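Thiosulfate sulfurtransferase YnjE (Escherichia coli, PDB 2WLR) catalyses the transfer of sulfur from thiosulfate to cyanide, giving thiocyanate and sulfite, as a periplasmic monomer built from three rhodanese-type repeats. Local coordinates at residues 29-35 with 122-127; 150-156 with 169-175. Residues are numbered along the deposited sequence.

Contact 1 of 2, residues 29-35 with 122-127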
# COMPACT_ATOMS: atom_id res chain seq x y z
N ALA A 29 -3.78 -3.65 10.35
CA ALA A 29 -3.79 -5.00 9.88
C ALA A 29 -5.11 -5.68 10.19
O ALA A 29 -5.68 -6.36 9.35
CB ALA A 29 -2.67 -5.78 10.51
N PHE A 30 -5.61 -5.44 11.39
CA PHE A 30 -6.86 -6.08 11.83
C PHE A 30 -8.06 -5.38 11.19
O PHE A 30 -9.00 -6.02 10.76
CB PHE A 30 -6.93 -6.16 13.35
CG PHE A 30 -5.74 -6.84 13.97
CD1 PHE A 30 -5.34 -8.08 13.54
CD2 PHE A 30 -4.99 -6.20 14.92
CE1 PHE A 30 -4.23 -8.71 14.07
CE2 PHE A 30 -3.88 -6.82 15.48
CZ PHE A 30 -3.50 -8.07 15.04
N TYR A 31 -8.03 -4.07 11.14
CA TYR A 31 -9.04 -3.32 10.41
C TYR A 31 -9.15 -3.83 8.97
O TYR A 31 -10.24 -3.99 8.45
CB TYR A 31 -8.67 -1.83 10.42
CG TYR A 31 -9.58 -0.91 9.65
CD1 TYR A 31 -10.74 -0.41 10.16
CD2 TYR A 31 -9.24 -0.54 8.37
CE1 TYR A 31 -11.54 0.44 9.47
CE2 TYR A 31 -10.06 0.32 7.65
CZ TYR A 31 -11.19 0.80 8.20
OH TYR A 31 -12.02 1.66 7.49
N ASN A 32 -8.01 -4.07 8.33
CA ASN A 32 -7.99 -4.50 6.94
C ASN A 32 -8.60 -5.88 6.72
O ASN A 32 -9.01 -6.22 5.60
CB ASN A 32 -6.58 -4.49 6.36
CG ASN A 32 -5.98 -3.11 6.22
OD1 ASN A 32 -6.70 -2.10 6.18
ND2 ASN A 32 -4.67 -3.07 6.02
N GLY A 33 -8.58 -6.72 7.75
CA GLY A 33 -9.12 -8.08 7.62
C GLY A 33 -8.34 -9.18 8.28
O GLY A 33 -8.88 -10.27 8.44
N TRP A 34 -7.11 -8.97 8.69
CA TRP A 34 -6.37 -10.03 9.38
C TRP A 34 -7.11 -10.36 10.68
O TRP A 34 -7.39 -9.50 11.48
CB TRP A 34 -4.96 -9.63 9.70
CG TRP A 34 -4.11 -9.58 8.50
CD1 TRP A 34 -3.71 -8.46 7.81
CD2 TRP A 34 -3.54 -10.69 7.79
NE1 TRP A 34 -2.98 -8.80 6.75
CE2 TRP A 34 -2.80 -10.16 6.72
CE3 TRP A 34 -3.55 -12.07 7.98
CZ2 TRP A 34 -2.10 -10.96 5.82
CZ3 TRP A 34 -2.88 -12.86 7.09
CH2 TRP A 34 -2.12 -12.31 6.04
N PRO A 35 -7.43 -11.65 10.89
CA PRO A 35 -8.03 -11.99 12.18
C PRO A 35 -7.02 -11.89 13.34
O PRO A 35 -5.83 -12.13 13.16
CB PRO A 35 -8.51 -13.43 11.97
CG PRO A 35 -8.41 -13.72 10.53
CD PRO A 35 -7.40 -12.78 9.95
N PHE A 122 -6.80 -8.57 1.61
CA PHE A 122 -5.99 -8.14 2.74
C PHE A 122 -4.70 -9.00 2.93
O PHE A 122 -3.69 -8.50 3.42
CB PHE A 122 -6.81 -8.15 4.05
CG PHE A 122 -7.15 -9.50 4.56
CD1 PHE A 122 -6.26 -10.17 5.36
CD2 PHE A 122 -8.33 -10.14 4.20
CE1 PHE A 122 -6.50 -11.41 5.82
CE2 PHE A 122 -8.59 -11.41 4.68
CZ PHE A 122 -7.65 -12.07 5.48
N GLU A 123 -4.78 -10.27 2.56
CA GLU A 123 -3.69 -11.18 2.79
C GLU A 123 -2.44 -10.85 1.98
O GLU A 123 -1.37 -11.37 2.25
CB GLU A 123 -4.15 -12.62 2.52
CG GLU A 123 -4.31 -13.04 1.07
CD GLU A 123 -5.55 -12.47 0.39
OE1 GLU A 123 -6.49 -12.00 1.07
OE2 GLU A 123 -5.59 -12.54 -0.86
N GLN A 124 -2.59 -9.96 1.01
CA GLN A 124 -1.43 -9.47 0.25
C GLN A 124 -0.59 -8.48 0.98
O GLN A 124 0.53 -8.19 0.55
CB GLN A 124 -1.88 -8.86 -1.06
CG GLN A 124 -2.48 -9.90 -2.04
CD GLN A 124 -3.29 -9.30 -3.16
OE1 GLN A 124 -3.45 -8.08 -3.30
NE2 GLN A 124 -3.80 -10.17 -4.02
N LEU A 125 -1.12 -7.88 2.04
CA LEU A 125 -0.44 -6.85 2.84
C LEU A 125 -0.25 -7.42 4.21
O LEU A 125 -1.09 -7.25 5.10
CB LEU A 125 -1.24 -5.54 2.89
CG LEU A 125 -1.32 -4.81 1.56
CD1 LEU A 125 -2.31 -3.67 1.65
CD2 LEU A 125 0.01 -4.26 1.09
N VAL A 126 0.86 -8.12 4.40
CA VAL A 126 1.10 -8.79 5.68
C VAL A 126 1.68 -7.85 6.75
O VAL A 126 2.02 -6.69 6.48
CB VAL A 126 1.99 -10.04 5.48
CG1 VAL A 126 1.43 -10.90 4.32
CG2 VAL A 126 3.47 -9.63 5.25
N TYR A 127 1.81 -8.34 7.97
CA TYR A 127 2.27 -7.56 9.10
C TYR A 127 3.30 -8.39 9.90
O TYR A 127 3.40 -9.62 9.70
CB TYR A 127 1.07 -7.11 9.94
CG TYR A 127 0.30 -8.21 10.63
CD1 TYR A 127 -0.64 -8.98 9.96
CD2 TYR A 127 0.50 -8.46 11.98
CE1 TYR A 127 -1.35 -9.95 10.61
CE2 TYR A 127 -0.21 -9.47 12.64
CZ TYR A 127 -1.13 -10.20 11.95
OH TYR A 127 -1.81 -11.17 12.65
O HOH W 1 -2.27 -5.12 6.70
O HOH W 2 -3.99 -5.98 5.18
O HOH W 3 -3.86 -12.70 11.39
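An aromatic cluster joins the end of helix 28-32, in the first rhodanese repeat, to residues 122-127, which lead through edge strand 125-126 of the second repeat's sheet. The bump is Trp34, its indole slotted between two rings that each present an edge: Phe122 CE1 lies 3.6 Å from Trp34 CD2 on one face, and Tyr127 CE1 lies 3.5 Å from Trp34 CG on the opposite face. Each of these rings is itself covered. Ala29 CB sits over the Tyr127 ring, which also takes the edge of Phe30 in a T-shaped pair. Gly33, with positive phi in the Schellman motif that ends the helix, lays its CA 4.1 Å from the centroid of the Phe122 ring; a CB there would clash with Phe122 CD2. Beside the indole, one water bridges Asn32 ND2 to Leu125 O and another bridges Asn32 ND2 to Phe122 O, while a third joins Pro35 O to Tyr127 OH. The indole is fixed edgewise too: Trp34 NE1 donates to Leu125 O at 2.9 Å.

Contact 2 of 2, residues 150-156 with 169-175; sequences VIEAAWG and ADYIDTN
Two neighbouring parallel strands, 150-154 and 170-173, belong to a beta-alpha-beta unit of the second rhodanese repeat, joined by a crossover through helix 160-163. Build them extended, axes 4.4 Å apart at closest and crossing at -31°, with Ile151 opposite Asp170 and Ala153 opposite Ile172. Ala169 opens residues 169-175, its CB 4.0 Å from Val150 CG1. Asp170 then bonds twice, its N to Val150 O (2.9 Å) and its O to Glu152 N (2.9 Å), while its carboxylate reaches His198. Tyr171 (chi1 t) shares a face with Glu152, whose carboxylate pairs with Arg211; Tyr171 OH donates to Gly156 O at 2.7 Å. On the face of Ile151, Ala153 and Asp170, Ile172 CG1 meets Ile151 CG2 at 3.5 Å. In the backbone, Ile172 N bonds Glu152 O (2.8 Å) and Ile172 O bonds Ala154 N (3.2 Å). Asp173 (chi1 t) takes Gly156 N on OD1 at 2.9 Å; the same OD1 accepts Asn175 N in an Asx turn. Thr174 N bonds Ala154 O (2.9 Å) as the 3-10 turn begins. Asn175 ND2 shares a water with Trp155 NE1. Past Ala154, then, side chains of Tyr171 and Asp173 replace backbone partners, and Gly156, at phi 84°, is held by both its N and its O.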
# COMPACT_ATOMS: atom_id res chain seq x y z
N VAL A 150 11.07 -14.75 1.77
CA VAL A 150 11.03 -13.38 2.25
C VAL A 150 12.25 -12.64 1.72
O VAL A 150 13.36 -13.15 1.78
CB VAL A 150 11.00 -13.30 3.76
CG1 VAL A 150 10.98 -11.84 4.23
CG2 VAL A 150 9.77 -14.03 4.29
N ILE A 151 12.04 -11.47 1.14
CA ILE A 151 13.09 -10.76 0.43
C ILE A 151 13.03 -9.29 0.72
O ILE A 151 11.96 -8.66 0.52
CB ILE A 151 12.97 -10.96 -1.09
CG1 ILE A 151 12.85 -12.46 -1.45
CG2 ILE A 151 14.17 -10.38 -1.81
CD1 ILE A 151 12.95 -12.76 -2.91
N GLU A 152 14.15 -8.73 1.14
CA GLU A 152 14.34 -7.29 1.29
C GLU A 152 14.77 -6.71 -0.04
O GLU A 152 15.66 -7.23 -0.70
CB GLU A 152 15.43 -6.93 2.32
CG GLU A 152 15.57 -5.44 2.51
CD GLU A 152 16.35 -4.98 3.74
OE1 GLU A 152 16.53 -5.74 4.73
OE2 GLU A 152 16.74 -3.78 3.73
N ALA A 153 14.12 -5.62 -0.46
CA ALA A 153 14.45 -4.92 -1.70
C ALA A 153 14.94 -3.52 -1.38
O ALA A 153 14.36 -2.82 -0.55
CB ALA A 153 13.19 -4.86 -2.64
N ALA A 154 16.02 -3.12 -2.04
CA ALA A 154 16.54 -1.77 -1.95
C ALA A 154 17.43 -1.49 -3.14
O ALA A 154 17.81 -2.40 -3.88
CB ALA A 154 17.30 -1.54 -0.64
N TRP A 155 17.75 -0.22 -3.35
CA TRP A 155 18.65 0.19 -4.40
C TRP A 155 20.10 -0.15 -4.02
O TRP A 155 20.55 0.16 -2.92
CB TRP A 155 18.53 1.69 -4.72
CG TRP A 155 19.60 2.12 -5.66
CD1 TRP A 155 19.58 1.98 -7.00
CD2 TRP A 155 20.89 2.68 -5.32
NE1 TRP A 155 20.77 2.43 -7.54
CE2 TRP A 155 21.59 2.85 -6.52
CE3 TRP A 155 21.51 3.03 -4.12
CZ2 TRP A 155 22.89 3.39 -6.57
CZ3 TRP A 155 22.80 3.56 -4.15
CH2 TRP A 155 23.47 3.73 -5.37
N GLY A 156 20.79 -0.81 -4.94
CA GLY A 156 22.22 -1.06 -4.82
C GLY A 156 22.56 -2.28 -3.99
O GLY A 156 21.70 -3.08 -3.63
N ALA A 169 15.52 -13.67 5.47
CA ALA A 169 15.30 -12.84 4.28
C ALA A 169 16.50 -12.83 3.35
O ALA A 169 17.65 -12.70 3.79
CB ALA A 169 14.95 -11.40 4.68
N ASP A 170 16.20 -12.95 2.06
CA ASP A 170 17.15 -12.74 0.96
C ASP A 170 17.20 -11.23 0.69
O ASP A 170 16.52 -10.46 1.37
CB ASP A 170 16.66 -13.58 -0.23
CG ASP A 170 17.59 -13.61 -1.42
OD1 ASP A 170 18.80 -13.34 -1.28
OD2 ASP A 170 17.08 -13.96 -2.51
N TYR A 171 18.03 -10.80 -0.25
CA TYR A 171 18.13 -9.41 -0.65
C TYR A 171 18.11 -9.30 -2.16
O TYR A 171 18.77 -10.08 -2.87
CB TYR A 171 19.44 -8.80 -0.14
CG TYR A 171 19.63 -7.35 -0.52
CD1 TYR A 171 19.15 -6.33 0.29
CD2 TYR A 171 20.29 -6.99 -1.71
CE1 TYR A 171 19.30 -5.01 -0.06
CE2 TYR A 171 20.46 -5.65 -2.05
CZ TYR A 171 19.97 -4.66 -1.21
OH TYR A 171 20.12 -3.31 -1.48
N ILE A 172 17.30 -8.38 -2.68
CA ILE A 172 17.30 -8.09 -4.11
C ILE A 172 17.66 -6.61 -4.28
O ILE A 172 17.04 -5.72 -3.67
CB ILE A 172 15.95 -8.39 -4.80
CG1 ILE A 172 15.72 -9.88 -4.93
CG2 ILE A 172 15.90 -7.75 -6.22
CD1 ILE A 172 14.35 -10.23 -5.43
N ASP A 173 18.66 -6.35 -5.11
CA ASP A 173 19.02 -5.02 -5.56
C ASP A 173 18.01 -4.66 -6.66
O ASP A 173 17.83 -5.44 -7.62
CB ASP A 173 20.46 -5.13 -6.12
CG ASP A 173 21.04 -3.83 -6.64
OD1 ASP A 173 20.34 -2.85 -6.95
OD2 ASP A 173 22.28 -3.86 -6.82
N THR A 174 17.37 -3.51 -6.57
CA THR A 174 16.41 -3.09 -7.60
C THR A 174 17.04 -3.02 -9.00
O THR A 174 16.36 -3.18 -10.01
CB THR A 174 15.75 -1.75 -7.26
OG1 THR A 174 16.74 -0.76 -6.97
CG2 THR A 174 14.83 -1.88 -6.04
N ASN A 175 18.35 -2.79 -9.07
CA ASN A 175 19.02 -2.83 -10.36
C ASN A 175 19.00 -4.20 -11.03
O ASN A 175 19.33 -4.32 -12.21
CB ASN A 175 20.47 -2.33 -10.23
CG ASN A 175 20.57 -0.85 -9.88
OD1 ASN A 175 21.46 -0.44 -9.12
ND2 ASN A 175 19.67 -0.03 -10.42
O HOH W 4 20.81 2.89 -10.13

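How the contacts relate
Both contacts reach the same five-stranded parallel sheet: contact 1 at outermost strand 125-126, contact 2 at 148-154 and outermost strand 170-173, with 231-234 and 205-209 between. They are about 23 Å apart between centres and about 8 Å between nearest atoms, so they do not touch. Contact 1 ties the first repeat to one side of the second; contact 2 lies wholly within the second. In sequence they follow one another, the first being complete before residue 150. Neither adjoins the catalytic Cys365 of the third repeat, although Gln124 and Leu125 in contact 1 touch helix 369-380 of that repeat. A bound buffer molecule, EPE, approaches the Trp155 side chain in contact 2, nearest atoms about 4 Å apart.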